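Side-chain contacts in cell division control protein Cdc48 (Mycobacterium smegmatis, PDB 5E7P), which probably binds and hydrolyses ATP as a AAA-family ATPase, and is captured here with ADP bound: residues 269-272 and 273-276; 423-427 and 428-432. One frame throughout, in Å; residues are numbered along the deposited sequence.

Interaction 1. Residues 269-272 and 273-276; sequences SGPA and GVGK. With ADP (adenosine-5'-diphosphate), chain C.
Lys276 folds its side chain back across the loop to Gly270 and Pro271, and this is where the contact is tight. CD lies over the peptide link after Ser269, 3.3 Å from Ser269 C. Bends at chi3 and chi4 (-62° and -65°) then turn the ammonium group inward, between the loop and the nucleotide. There NZ donates to Gly270 O at 3.1 Å from above the carbonyl plane, makes a weak bond to Pro271 O, and reaches ADP O3B at 2.8 Å. One buried positive charge is thus shared between two loop carbonyls and the beta-phosphate, which probably stabilises the charge on that phosphate. The geometry is that of a Walker A motif, or P-loop, wrapped round the phosphates between strand 265-269 and helix 276-283; the position after the lysine, commonly serine or threonine, is here Ala277. Backbone NH groups add to the grip: Gly275 N and Lys276 N both donate to ADP O3B, the first at 2.8 Å, while Gly273 N donates to a second terminal oxygen, O1B, at 2.9 Å, and Ala277 N and Thr278 N also bind the nucleotide. Gly275 also occupies the N-cap of the following helix, whose dipole would add to the pull on the phosphate. A type II turn from Pro271 to Val274 is closed by Val274 N donating to Pro271 O. The Pro271-Ala272 side is looser in its apolar packing, the nearest pair being Pro271 CB and Val274 CB at 4.1 Å. Pro271 and Ala272 are partly exposed, their side chains resting on Leu391 and Leu469.

Interaction 2. Residues 423-427 and 428-432; sequences PGFVV and ADLAA. With ADP (adenosine-5'-diphosphate), chain C.
Leu430 N donates to Val426 O at 2.9 Å and Ala431 N to Val427 O at 2.7 Å, two i-to-i+4 bonds that set the first turn of helix 427-448 with Val426 as its N-cap. At the N3 position Asp429 supplies one half of a capping box: its OD2 accepts from Val426 N at 3.1 Å, with an N-H...O angle of 156°. The reciprocal side-chain bond is missing because valine has no acceptor to offer. The alanine-aspartate pair in the first turn (N2 and N3) resembles the lid-helix start of classical AAA proteins. With CG anti to its own carbonyl carbon (chi1 -55°), the carboxylate swings back over the N-cap and meets Val426 N on the anti side of OD2, 35° out of plane. A water joins the same OD2 to Gly424 O, and Leu469 N bonds OD1, so both oxygens of this buried group are satisfied and its rotation is restrained from both ends. Negative charge at a helix start probably also suits the helix dipole. Phe425 lies against the first turn: its CD2 is 3.5 Å from Asp429 CB, and the ring stands almost perpendicular to the carboxylate. From the other side of the ring plane Leu430 CD2 comes to 4.1 Å from Phe425 CD2, while Leu430 also packs on Leu400, Leu401 and Leu404 of helix 394-404. Val426 CG2 meets Ala428 CB at 3.9 Å. At the nucleotide, Val427 splays both methyls toward the five-membered ring of adenine, CG1 lying 3.6 Å from ADP C8 and CG2 3.7 Å from ADP N7.

From the N terminus, the chain first completes interaction 1 as a tight loop between strand 265-269 and helix 276-283. It closes interaction 2 only much later, at the start of helix 427-448. The two are in series: neither encloses the other, and they do not cross. Each is a local turn, but their centres lie only 11 Å apart and both touch the same ADP, 273-276 at the phosphates and 427-428 at the base and sugar. Direct packing joins them, as where Val274 O lies 3.5 Å from Val427 CG1. The pair therefore ties the loop that follows strand 265-269, an inner strand of its mixed six-stranded sheet, to the start of helix 427-448.

Interaction 1. Residues 269-272 and 273-276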
loop_
_atom_site.group_PDB
_atom_site.type_symbol
_atom_site.label_atom_id
_atom_site.label_comp_id
_atom_site.label_asym_id
_atom_site.label_seq_id
_atom_site.Cartn_x
_atom_site.Cartn_y
_atom_site.Cartn_z
ATOM N N SER A 269 0.293 8.797 -9.607
ATOM C CA SER A 269 -0.051 8.059 -8.396
ATOM C C SER A 269 0.025 6.545 -8.581
ATOM O O SER A 269 0.334 6.054 -9.664
ATOM C CB SER A 269 -1.432 8.470 -7.885
ATOM O OG SER A 269 -2.420 8.314 -8.886
ATOM N N GLY A 270 -0.250 5.812 -7.508
ATOM C CA GLY A 270 -0.102 4.369 -7.504
ATOM C C GLY A 270 0.552 3.905 -6.216
ATOM O O GLY A 270 1.080 4.721 -5.461
ATOM N N PRO A 271 0.531 2.587 -5.965
ATOM C CA PRO A 271 1.015 1.969 -4.723
ATOM C C PRO A 271 2.406 2.445 -4.298
ATOM O O PRO A 271 3.232 2.798 -5.139
ATOM C CB PRO A 271 1.056 0.480 -5.073
ATOM C CG PRO A 271 0.016 0.324 -6.124
ATOM C CD PRO A 271 0.088 1.576 -6.941
ATOM N N ALA A 272 2.654 2.448 -2.994
ATOM C CA ALA A 272 3.933 2.897 -2.461
ATOM C C ALA A 272 5.073 1.994 -2.928
ATOM O O ALA A 272 5.000 0.775 -2.797
ATOM C CB ALA A 272 3.880 2.954 -0.934
ATOM N N GLY A 273 6.118 2.601 -3.481
ATOM C CA GLY A 273 7.285 1.860 -3.921
ATOM C C GLY A 273 7.061 1.093 -5.207
ATOM O O GLY A 273 7.855 0.221 -5.563
ATOM N N VAL A 274 5.977 1.410 -5.908
ATOM C CA VAL A 274 5.680 0.735 -7.163
ATOM C C VAL A 274 6.634 1.196 -8.267
ATOM O O VAL A 274 6.836 0.495 -9.259
ATOM C CB VAL A 274 4.213 0.941 -7.595
ATOM C CG1 VAL A 274 4.033 2.304 -8.244
ATOM C CG2 VAL A 274 3.779 -0.167 -8.544
ATOM N N GLY A 275 7.231 2.372 -8.081
ATOM C CA GLY A 275 8.202 2.894 -9.026
ATOM C C GLY A 275 7.760 4.163 -9.730
ATOM O O GLY A 275 8.102 4.382 -10.891
ATOM N N LYS A 276 7.009 5.008 -9.029
ATOM C CA LYS A 276 6.511 6.249 -9.617
ATOM C C LYS A 276 7.624 7.263 -9.900
ATOM O O LYS A 276 7.686 7.842 -10.984
ATOM C CB LYS A 276 5.443 6.875 -8.721
ATOM C CG LYS A 276 4.221 6.004 -8.515
ATOM C CD LYS A 276 3.208 6.705 -7.621
ATOM C CE LYS A 276 3.774 6.972 -6.242
ATOM N NZ LYS A 276 4.069 5.709 -5.510
HETATM P PB ADP C . 7.526 5.239 -5.688
HETATM O O1B ADP C . 7.185 5.211 -4.222
HETATM O O2B ADP C . 8.102 6.546 -6.161
HETATM O O3B ADP C . 6.465 4.676 -6.595
HETATM P PA ADP C . 10.185 4.598 -6.396
HETATM O O1A ADP C . 10.916 5.430 -5.373
HETATM O O2A ADP C . 9.997 5.140 -7.790
HETATM O O3A ADP C . 8.759 4.206 -5.753
HETATM O "O5'" ADP C . 10.919 3.176 -6.457
HETATM C "C5'" ADP C . 10.734 2.276 -5.371
HETATM C "C4'" ADP C . 12.114 1.770 -4.984
HETATM O "O4'" ADP C . 12.482 0.710 -5.863
HETATM C "C3'" ADP C . 13.148 2.876 -5.128
HETATM O "O3'" ADP C . 13.897 3.004 -3.913
HETATM C "C2'" ADP C . 14.060 2.443 -6.257
HETATM O "O2'" ADP C . 15.428 2.594 -5.866
HETATM C "C1'" ADP C . 13.734 0.979 -6.493
HETATM N N9 ADP C . 13.602 0.672 -7.937
HETATM C C8 ADP C . 12.567 1.011 -8.729
HETATM N N7 ADP C . 12.762 0.563 -9.996
HETATM C C5 ADP C . 13.943 -0.084 -10.020
HETATM C C6 ADP C . 14.758 -0.799 -11.031
HETATM N N6 ADP C . 14.337 -0.917 -12.312
HETATM N N1 ADP C . 15.941 -1.327 -10.637
HETATM C C2 ADP C . 16.378 -1.217 -9.370
HETATM N N3 ADP C . 15.687 -0.587 -8.403
HETATM C C4 ADP C . 14.490 -0.009 -8.660
#

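Interaction 2. Residues 423-427 and 428-432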
loop_
_atom_site.group_PDB
_atom_site.type_symbol
_atom_site.label_atom_id
_atom_site.label_comp_id
_atom_site.label_asym_id
_atom_site.label_seq_id
_atom_site.Cartn_x
_atom_site.Cartn_y
_atom_site.Cartn_z
ATOM N N PRO A 423 2.563 -12.124 -4.447
ATOM C CA PRO A 423 1.517 -11.187 -4.863
ATOM C C PRO A 423 1.414 -10.038 -3.861
ATOM O O PRO A 423 1.729 -10.219 -2.684
ATOM C CB PRO A 423 0.252 -12.044 -4.831
ATOM C CG PRO A 423 0.527 -13.050 -3.764
ATOM C CD PRO A 423 1.999 -13.355 -3.859
ATOM N N GLY A 424 0.999 -8.868 -4.332
ATOM C CA GLY A 424 0.930 -7.692 -3.484
ATOM C C GLY A 424 2.276 -7.015 -3.302
ATOM O O GLY A 424 2.378 -5.993 -2.622
ATOM N N PHE A 425 3.313 -7.587 -3.909
ATOM C CA PHE A 425 4.655 -7.014 -3.841
ATOM C C PHE A 425 4.865 -5.917 -4.882
ATOM O O PHE A 425 4.215 -5.905 -5.924
ATOM C CB PHE A 425 5.713 -8.099 -4.039
ATOM C CG PHE A 425 6.124 -8.786 -2.775
ATOM C CD1 PHE A 425 5.196 -9.467 -2.004
ATOM C CD2 PHE A 425 7.446 -8.776 -2.369
ATOM C CE1 PHE A 425 5.579 -10.108 -0.841
ATOM C CE2 PHE A 425 7.836 -9.414 -1.209
ATOM C CZ PHE A 425 6.902 -10.082 -0.442
ATOM N N VAL A 426 5.777 -4.996 -4.584
ATOM C CA VAL A 426 6.199 -3.985 -5.546
ATOM C C VAL A 426 7.702 -4.109 -5.754
ATOM O O VAL A 426 8.358 -4.906 -5.083
ATOM C CB VAL A 426 5.857 -2.563 -5.075
ATOM C CG1 VAL A 426 4.359 -2.413 -4.905
ATOM C CG2 VAL A 426 6.582 -2.242 -3.776
ATOM N N VAL A 427 8.242 -3.328 -6.682
ATOM C CA VAL A 427 9.665 -3.405 -7.000
ATOM C C VAL A 427 10.538 -3.089 -5.781
ATOM O O VAL A 427 11.605 -3.685 -5.596
ATOM C CB VAL A 427 10.040 -2.500 -8.207
ATOM C CG1 VAL A 427 9.672 -1.041 -7.941
ATOM C CG2 VAL A 427 11.520 -2.638 -8.546
ATOM N N ALA A 428 10.066 -2.169 -4.942
ATOM C CA ALA A 428 10.780 -1.799 -3.725
ATOM C C ALA A 428 10.951 -3.016 -2.825
ATOM O O ALA A 428 12.033 -3.261 -2.290
ATOM C CB ALA A 428 10.041 -0.691 -2.991
ATOM N N ASP A 429 9.872 -3.779 -2.671
ATOM C CA ASP A 429 9.891 -4.990 -1.860
ATOM C C ASP A 429 10.793 -6.042 -2.488
ATOM O O ASP A 429 11.595 -6.672 -1.799
ATOM C CB ASP A 429 8.478 -5.551 -1.707
ATOM C CG ASP A 429 7.505 -4.537 -1.142
ATOM O OD1 ASP A 429 7.919 -3.727 -0.284
ATOM O OD2 ASP A 429 6.323 -4.554 -1.552
ATOM N N LEU A 430 10.651 -6.224 -3.799
ATOM C CA LEU A 430 11.445 -7.196 -4.542
ATOM C C LEU A 430 12.931 -6.868 -4.453
ATOM O O LEU A 430 13.771 -7.764 -4.349
ATOM C CB LEU A 430 10.997 -7.243 -6.005
ATOM C CG LEU A 430 9.563 -7.718 -6.251
ATOM C CD1 LEU A 430 9.127 -7.422 -7.676
ATOM C CD2 LEU A 430 9.436 -9.208 -5.950
ATOM N N ALA A 431 13.247 -5.576 -4.487
ATOM C CA ALA A 431 14.620 -5.122 -4.313
ATOM C C ALA A 431 15.122 -5.507 -2.925
ATOM O O ALA A 431 16.241 -5.998 -2.775
ATOM C CB ALA A 431 14.719 -3.621 -4.520
ATOM N N ALA A 432 14.282 -5.292 -1.917
ATOM C CA ALA A 432 14.613 -5.668 -0.545
ATOM C C ALA A 432 14.755 -7.183 -0.417
ATOM O O ALA A 432 15.604 -7.677 0.324
ATOM C CB ALA A 432 13.560 -5.150 0.416
HETATM P PB ADP C . 7.526 5.239 -5.688
HETATM O O1B ADP C . 7.185 5.211 -4.222
HETATM O O2B ADP C . 8.102 6.546 -6.161
HETATM O O3B ADP C . 6.465 4.676 -6.595
HETATM P PA ADP C . 10.185 4.598 -6.396
HETATM O O1A ADP C . 10.916 5.430 -5.373
HETATM O O2A ADP C . 9.997 5.140 -7.790
HETATM O O3A ADP C . 8.759 4.206 -5.753
HETATM O "O5'" ADP C . 10.919 3.176 -6.457
HETATM C "C5'" ADP C . 10.734 2.276 -5.371
HETATM C "C4'" ADP C . 12.114 1.770 -4.984
HETATM O "O4'" ADP C . 12.482 0.710 -5.863
HETATM C "C3'" ADP C . 13.148 2.876 -5.128
HETATM O "O3'" ADP C . 13.897 3.004 -3.913
HETATM C "C2'" ADP C . 14.060 2.443 -6.257
HETATM O "O2'" ADP C . 15.428 2.594 -5.866
HETATM C "C1'" ADP C . 13.734 0.979 -6.493
HETATM N N9 ADP C . 13.602 0.672 -7.937
HETATM C C8 ADP C . 12.567 1.011 -8.729
HETATM N N7 ADP C . 12.762 0.563 -9.996
HETATM C C5 ADP C . 13.943 -0.084 -10.020
HETATM C C6 ADP C . 14.758 -0.799 -11.031
HETATM N N6 ADP C . 14.337 -0.917 -12.312
HETATM N N1 ADP C . 15.941 -1.327 -10.637
HETATM C C2 ADP C . 16.378 -1.217 -9.370
HETATM N N3 ADP C . 15.687 -0.587 -8.403
HETATM C C4 ADP C . 14.490 -0.009 -8.660
HETATM O O HOH W 1 3.915 -3.787 -1.532
#